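Local coordinates for hypothetical UPF0131 protein PH0828 (Pyrococcus horikoshii, PDB 1V30) that probably acts as a gamma-glutamylcyclotransferase, releasing 5-oxoproline from gamma-glutamyl substrates, at residues L32-I37 / V86-F90; R17-H23 / K58-Y62. All blocks are in the same frame, centred on the assembly; numbering follows the deposited sequence.

Contact 1 of 2, residues L32-I37 / V86-F90; sequences LGEDWI and VSTKF
L32 and G33, a classic beta bulge opposite V61, lie against F90, where segment 32-37 of strand 30-37 meets the loop 86-90 of the two-stranded sheet. The F90 ring is held between two side chains: CB of L32 stands over the centre of one face in a CH-pi contact, 3.9 Å from the centroid, and K89 CG lies near the rim of the other. L32 CD1 adds 3.7 Å packing on F90 CB. G33 suits its place, since any CB would collide with F90 CZ and with the preceding carbonyl oxygen. Further along, D35 OD2 accepts from K89 N at 2.8 Å, met from above the carboxylate plane; with CG anti to the backbone N (chi1 -165°), the carboxylate is carried across to the loop. T88 OG1 accepts from F90 N at 3.0 Å, an ST turn, and also hydrogen-bonds G91 O. I37 packs CG2 on V86 CB at 4.0 Å, apolar against apolar at the buried end, while water 1 joins W36 O to S87 O. K89 NZ lies 4.4 Å from D35 OD1, so the lysine charge probably adds only a diffuse attraction, and the specific polar grip is the backbone N-H held by D35.

Contact 2 of 2, residues R17-H23 / K58-Y62; sequences RKGKPLH and KVEVY
The H23 ring carries K18 CA over the centre of one face, 3.4 Å above its plane, and meets Y62 at its edge, where CE1 comes to 3.2 Å from Y62 OH. H23 ND1 is hydrogen-bonded to L16 O, which helps orient the ring. The Y62 ring has E60 OE1 at its edge, and the R17 guanidinium receives E60 OE2 at its edge, nearly in plane. These groups join the loop after strand 8-12, folded as a type II turn (R17 to K20) and a type I turn (K20 to H23), to the central strand of a three-stranded antiparallel sheet. The loop lies close to the substrate-binding residues inferred by similarity, G14 among them.

E60 is the anchor. R17 NE donates to OE2 at 2.8 Å, almost straight at 171°, in a salt bridge whose guanidinium and carboxylate planes stand 87° apart. The bend at chi3 (64°) sets NE on E60, while NH1 forms a salt bridge to D111, in a loop outside the two segments. OE1 takes two donors: K18 N at 2.9 Å on its syn lone pair, and Y62 OH at 2.6 Å on the anti side, tilted out of the carboxylate plane. A glutamine here would probably weaken the hold on the loop, leaving R17 without its charged mate on this strand. G19 fits the turn because its backbone angles would jam a CB against the preceding carbonyl oxygen, and K20 N closes the turn onto R17 O. Water 3 links the two segments, donating to K18 O at 2.6 Å and to E60 OE2 at 2.5 Å.

From the N terminus, strand 8-12 leads into loop 17-23, the first segment of contact 2, and the chain then runs through strand 30-37, which holds the first segment of contact 1. Strand 56-64 returns to close contact 2 over 34 intervening residues; loop 86-90, between strands 81-86 and 93-98, closes contact 1 over 48. The segments alternate, so the two closures cross. Their centres lie about 13 Å apart, joined through the backbone pairing of strands 30-37 and 56-64. Contact 2 thus ties the turn loop to the middle strand of the three-stranded sheet, and contact 1 ties its outer strand to the two-stranded sheet.

Contact 1 of 2, residues L32-I37 / V86-F90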
loop_
_atom_site.group_PDB
_atom_site.type_symbol
_atom_site.label_atom_id
_atom_site.label_comp_id
_atom_site.label_asym_id
_atom_site.label_seq_id
_atom_site.Cartn_x
_atom_site.Cartn_y
_atom_site.Cartn_z
ATOM N N LEU A 32 13.619 -0.031 -0.609
ATOM C CA LEU A 32 14.359 -1.275 -0.438
ATOM C C LEU A 32 14.050 -2.247 -1.571
ATOM O O LEU A 32 14.905 -3.035 -1.978
ATOM C CB LEU A 32 14.005 -1.934 0.898
ATOM C CG LEU A 32 14.276 -1.163 2.194
ATOM C CD1 LEU A 32 13.907 -2.048 3.378
ATOM C CD2 LEU A 32 15.742 -0.750 2.274
ATOM N N GLY A 33 12.825 -2.185 -2.078
ATOM C CA GLY A 33 12.415 -3.074 -3.147
ATOM C C GLY A 33 10.964 -3.468 -2.971
ATOM O O GLY A 33 10.335 -3.114 -1.971
ATOM N N GLU A 34 10.425 -4.194 -3.941
ATOM C CA GLU A 34 9.044 -4.641 -3.866
ATOM C C GLU A 34 9.013 -6.043 -3.280
ATOM O O GLU A 34 10.030 -6.745 -3.258
ATOM C CB GLU A 34 8.405 -4.650 -5.258
ATOM C CG GLU A 34 8.412 -3.291 -5.948
ATOM C CD GLU A 34 7.711 -3.307 -7.299
ATOM O OE1 GLU A 34 7.799 -4.332 -8.002
ATOM O OE2 GLU A 34 7.080 -2.292 -7.659
ATOM N N ASP A 35 7.849 -6.447 -2.791
ATOM C CA ASP A 35 7.689 -7.771 -2.222
ATOM C C ASP A 35 6.212 -8.130 -2.297
ATOM O O ASP A 35 5.392 -7.321 -2.741
ATOM C CB ASP A 35 8.175 -7.771 -0.769
ATOM C CG ASP A 35 8.378 -9.169 -0.212
ATOM O OD1 ASP A 35 8.361 -10.149 -0.990
ATOM O OD2 ASP A 35 8.572 -9.283 1.017
ATOM N N TRP A 36 5.884 -9.349 -1.887
ATOM C CA TRP A 36 4.504 -9.808 -1.882
ATOM C C TRP A 36 4.138 -10.255 -0.474
ATOM O O TRP A 36 4.881 -11.007 0.163
ATOM C CB TRP A 36 4.303 -10.975 -2.853
ATOM C CG TRP A 36 4.419 -10.606 -4.300
ATOM C CD1 TRP A 36 5.555 -10.578 -5.050
ATOM C CD2 TRP A 36 3.350 -10.213 -5.173
ATOM N NE1 TRP A 36 5.264 -10.196 -6.338
ATOM C CE2 TRP A 36 3.917 -9.965 -6.441
ATOM C CE3 TRP A 36 1.967 -10.047 -5.005
ATOM C CZ2 TRP A 36 3.149 -9.558 -7.542
ATOM C CZ3 TRP A 36 1.203 -9.643 -6.098
ATOM C CH2 TRP A 36 1.799 -9.403 -7.351
ATOM N N ILE A 37 3.000 -9.778 0.013
ATOM C CA ILE A 37 2.532 -10.137 1.344
ATOM C C ILE A 37 1.422 -11.172 1.203
ATOM O O ILE A 37 0.409 -10.930 0.548
ATOM C CB ILE A 37 1.973 -8.905 2.097
ATOM C CG1 ILE A 37 2.968 -7.739 2.014
ATOM C CG2 ILE A 37 1.702 -9.265 3.555
ATOM C CD1 ILE A 37 4.336 -8.037 2.597
ATOM N N VAL A 86 3.638 -6.719 9.147
ATOM C CA VAL A 86 3.704 -7.797 8.176
ATOM C C VAL A 86 5.153 -8.196 7.948
ATOM O O VAL A 86 6.076 -7.408 8.167
ATOM C CB VAL A 86 3.087 -7.390 6.808
ATOM C CG1 VAL A 86 1.616 -7.059 6.978
ATOM C CG2 VAL A 86 3.829 -6.201 6.222
ATOM N N SER A 87 5.356 -9.432 7.518
ATOM C CA SER A 87 6.705 -9.900 7.241
ATOM C C SER A 87 7.046 -9.591 5.787
ATOM O O SER A 87 6.188 -9.699 4.912
ATOM C CB SER A 87 6.803 -11.411 7.468
ATOM O OG SER A 87 6.626 -11.743 8.833
ATOM N N THR A 88 8.280 -9.170 5.541
ATOM C CA THR A 88 8.743 -8.904 4.182
ATOM C C THR A 88 10.134 -9.510 4.106
ATOM O O THR A 88 10.737 -9.816 5.138
ATOM C CB THR A 88 8.859 -7.398 3.855
ATOM O OG1 THR A 88 10.096 -6.881 4.360
ATOM C CG2 THR A 88 7.694 -6.630 4.453
ATOM N N LYS A 89 10.655 -9.679 2.898
ATOM C CA LYS A 89 11.982 -10.260 2.754
ATOM C C LYS A 89 13.079 -9.319 3.234
ATOM O O LYS A 89 14.252 -9.692 3.273
ATOM C CB LYS A 89 12.227 -10.668 1.301
ATOM C CG LYS A 89 12.122 -9.551 0.296
ATOM C CD LYS A 89 12.179 -10.137 -1.101
ATOM C CE LYS A 89 12.049 -9.073 -2.160
ATOM N NZ LYS A 89 11.988 -9.704 -3.502
ATOM N N PHE A 90 12.695 -8.102 3.610
ATOM C CA PHE A 90 13.653 -7.125 4.115
ATOM C C PHE A 90 13.488 -6.988 5.623
ATOM O O PHE A 90 14.180 -6.193 6.257
ATOM C CB PHE A 90 13.432 -5.751 3.478
ATOM C CG PHE A 90 13.382 -5.776 1.984
ATOM C CD1 PHE A 90 12.162 -5.722 1.318
ATOM C CD2 PHE A 90 14.552 -5.859 1.240
ATOM C CE1 PHE A 90 12.108 -5.750 -0.073
ATOM C CE2 PHE A 90 14.510 -5.889 -0.151
ATOM C CZ PHE A 90 13.284 -5.834 -0.808
HETATM O O HOH W 1 6.128 -11.386 2.913
#

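Contact 2 of 2, residues R17-H23 / K58-Y62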
loop_
_atom_site.group_PDB
_atom_site.type_symbol
_atom_site.label_atom_id
_atom_site.label_comp_id
_atom_site.label_asym_id
_atom_site.label_seq_id
_atom_site.Cartn_x
_atom_site.Cartn_y
_atom_site.Cartn_z
ATOM N N ARG A 17 2.394 4.250 -2.995
ATOM C CA ARG A 17 3.328 3.672 -3.962
ATOM C C ARG A 17 3.813 4.713 -4.967
ATOM O O ARG A 17 3.158 5.730 -5.201
ATOM C CB ARG A 17 2.684 2.495 -4.709
ATOM C CG ARG A 17 2.603 1.207 -3.896
ATOM C CD ARG A 17 2.143 0.035 -4.755
ATOM N NE ARG A 17 3.117 -0.269 -5.804
ATOM C CZ ARG A 17 2.937 -1.170 -6.766
ATOM N NH1 ARG A 17 1.818 -1.874 -6.833
ATOM N NH2 ARG A 17 3.882 -1.363 -7.674
ATOM N N LYS A 18 4.980 4.457 -5.548
ATOM C CA LYS A 18 5.554 5.361 -6.532
ATOM C C LYS A 18 4.539 5.711 -7.619
ATOM O O LYS A 18 3.901 4.827 -8.196
ATOM C CB LYS A 18 6.783 4.714 -7.172
ATOM C CG LYS A 18 7.363 5.503 -8.329
ATOM C CD LYS A 18 8.499 4.741 -8.972
ATOM C CE LYS A 18 8.765 5.241 -10.380
ATOM N NZ LYS A 18 9.841 4.440 -11.019
ATOM N N GLY A 19 4.400 7.006 -7.888
ATOM C CA GLY A 19 3.478 7.463 -8.913
ATOM C C GLY A 19 2.037 7.623 -8.462
ATOM O O GLY A 19 1.217 8.177 -9.198
ATOM N N LYS A 20 1.720 7.139 -7.264
ATOM C CA LYS A 20 0.360 7.236 -6.737
ATOM C C LYS A 20 0.147 8.578 -6.041
ATOM O O LYS A 20 1.109 9.265 -5.703
ATOM C CB LYS A 20 0.071 6.043 -5.819
ATOM C CG LYS A 20 -0.274 4.765 -6.581
ATOM C CD LYS A 20 0.756 4.443 -7.648
ATOM C CE LYS A 20 0.369 3.224 -8.469
ATOM N NZ LYS A 20 1.460 2.943 -9.445
ATOM N N PRO A 21 -1.120 8.954 -5.783
ATOM C CA PRO A 21 -1.442 10.238 -5.147
ATOM C C PRO A 21 -0.675 10.793 -3.954
ATOM O O PRO A 21 -0.484 12.006 -3.865
ATOM C CB PRO A 21 -2.936 10.112 -4.854
ATOM C CG PRO A 21 -3.416 9.248 -5.971
ATOM C CD PRO A 21 -2.350 8.178 -6.027
ATOM N N LEU A 22 -0.240 9.945 -3.034
ATOM C CA LEU A 22 0.475 10.457 -1.872
ATOM C C LEU A 22 1.947 10.084 -1.825
ATOM O O LEU A 22 2.587 10.196 -0.779
ATOM C CB LEU A 22 -0.210 9.991 -0.583
ATOM C CG LEU A 22 -1.579 10.623 -0.313
ATOM C CD1 LEU A 22 -2.167 10.035 0.963
ATOM C CD2 LEU A 22 -1.435 12.136 -0.186
ATOM N N HIS A 23 2.500 9.667 -2.958
ATOM C CA HIS A 23 3.897 9.271 -2.957
ATOM C C HIS A 23 4.874 10.367 -2.567
ATOM O O HIS A 23 5.968 10.067 -2.088
ATOM C CB HIS A 23 4.319 8.702 -4.306
ATOM C CG HIS A 23 5.684 8.091 -4.280
ATOM N ND1 HIS A 23 5.985 6.989 -3.509
ATOM C CD2 HIS A 23 6.839 8.451 -4.886
ATOM C CE1 HIS A 23 7.267 6.697 -3.641
ATOM N NE2 HIS A 23 7.808 7.571 -4.472
ATOM N N LYS A 58 0.919 -7.064 -3.581
ATOM C CA LYS A 58 2.180 -6.460 -3.980
ATOM C C LYS A 58 2.405 -5.165 -3.209
ATOM O O LYS A 58 1.517 -4.306 -3.136
ATOM C CB LYS A 58 2.194 -6.161 -5.482
ATOM C CG LYS A 58 3.551 -5.712 -6.003
ATOM C CD LYS A 58 3.440 -5.227 -7.435
ATOM C CE LYS A 58 4.800 -5.027 -8.082
ATOM N NZ LYS A 58 5.402 -6.313 -8.535
ATOM N N VAL A 59 3.592 -5.032 -2.633
ATOM C CA VAL A 59 3.947 -3.839 -1.884
ATOM C C VAL A 59 5.324 -3.335 -2.276
ATOM O O VAL A 59 6.132 -4.061 -2.864
ATOM C CB VAL A 59 3.992 -4.101 -0.352
ATOM C CG1 VAL A 59 2.615 -4.457 0.164
ATOM C CG2 VAL A 59 5.006 -5.208 -0.036
ATOM N N GLU A 60 5.561 -2.069 -1.960
ATOM C CA GLU A 60 6.852 -1.429 -2.148
ATOM C C GLU A 60 7.289 -1.221 -0.705
ATOM O O GLU A 60 6.522 -0.693 0.106
ATOM C CB GLU A 60 6.702 -0.081 -2.846
ATOM C CG GLU A 60 6.508 -0.186 -4.345
ATOM C CD GLU A 60 6.120 1.132 -4.983
ATOM O OE1 GLU A 60 6.437 2.200 -4.423
ATOM O OE2 GLU A 60 5.500 1.089 -6.062
ATOM N N VAL A 61 8.502 -1.647 -0.372
ATOM C CA VAL A 61 8.993 -1.509 0.993
ATOM C C VAL A 61 9.993 -0.364 1.106
ATOM O O VAL A 61 10.941 -0.270 0.317
ATOM C CB VAL A 61 9.649 -2.819 1.475
ATOM C CG1 VAL A 61 10.035 -2.700 2.945
ATOM C CG2 VAL A 61 8.690 -3.980 1.274
ATOM N N TYR A 62 9.772 0.501 2.091
ATOM C CA TYR A 62 10.626 1.659 2.321
ATOM C C TYR A 62 11.093 1.774 3.759
ATOM O O TYR A 62 10.474 1.229 4.679
ATOM C CB TYR A 62 9.887 2.963 2.007
ATOM C CG TYR A 62 9.470 3.157 0.576
ATOM C CD1 TYR A 62 8.327 2.539 0.073
ATOM C CD2 TYR A 62 10.227 3.952 -0.282
ATOM C CE1 TYR A 62 7.944 2.709 -1.251
ATOM C CE2 TYR A 62 9.856 4.128 -1.607
ATOM C CZ TYR A 62 8.716 3.506 -2.085
ATOM O OH TYR A 62 8.349 3.664 -3.398
HETATM O O HOH W 2 -0.082 -2.900 -4.957
HETATM O O HOH W 3 4.368 2.250 -8.021
#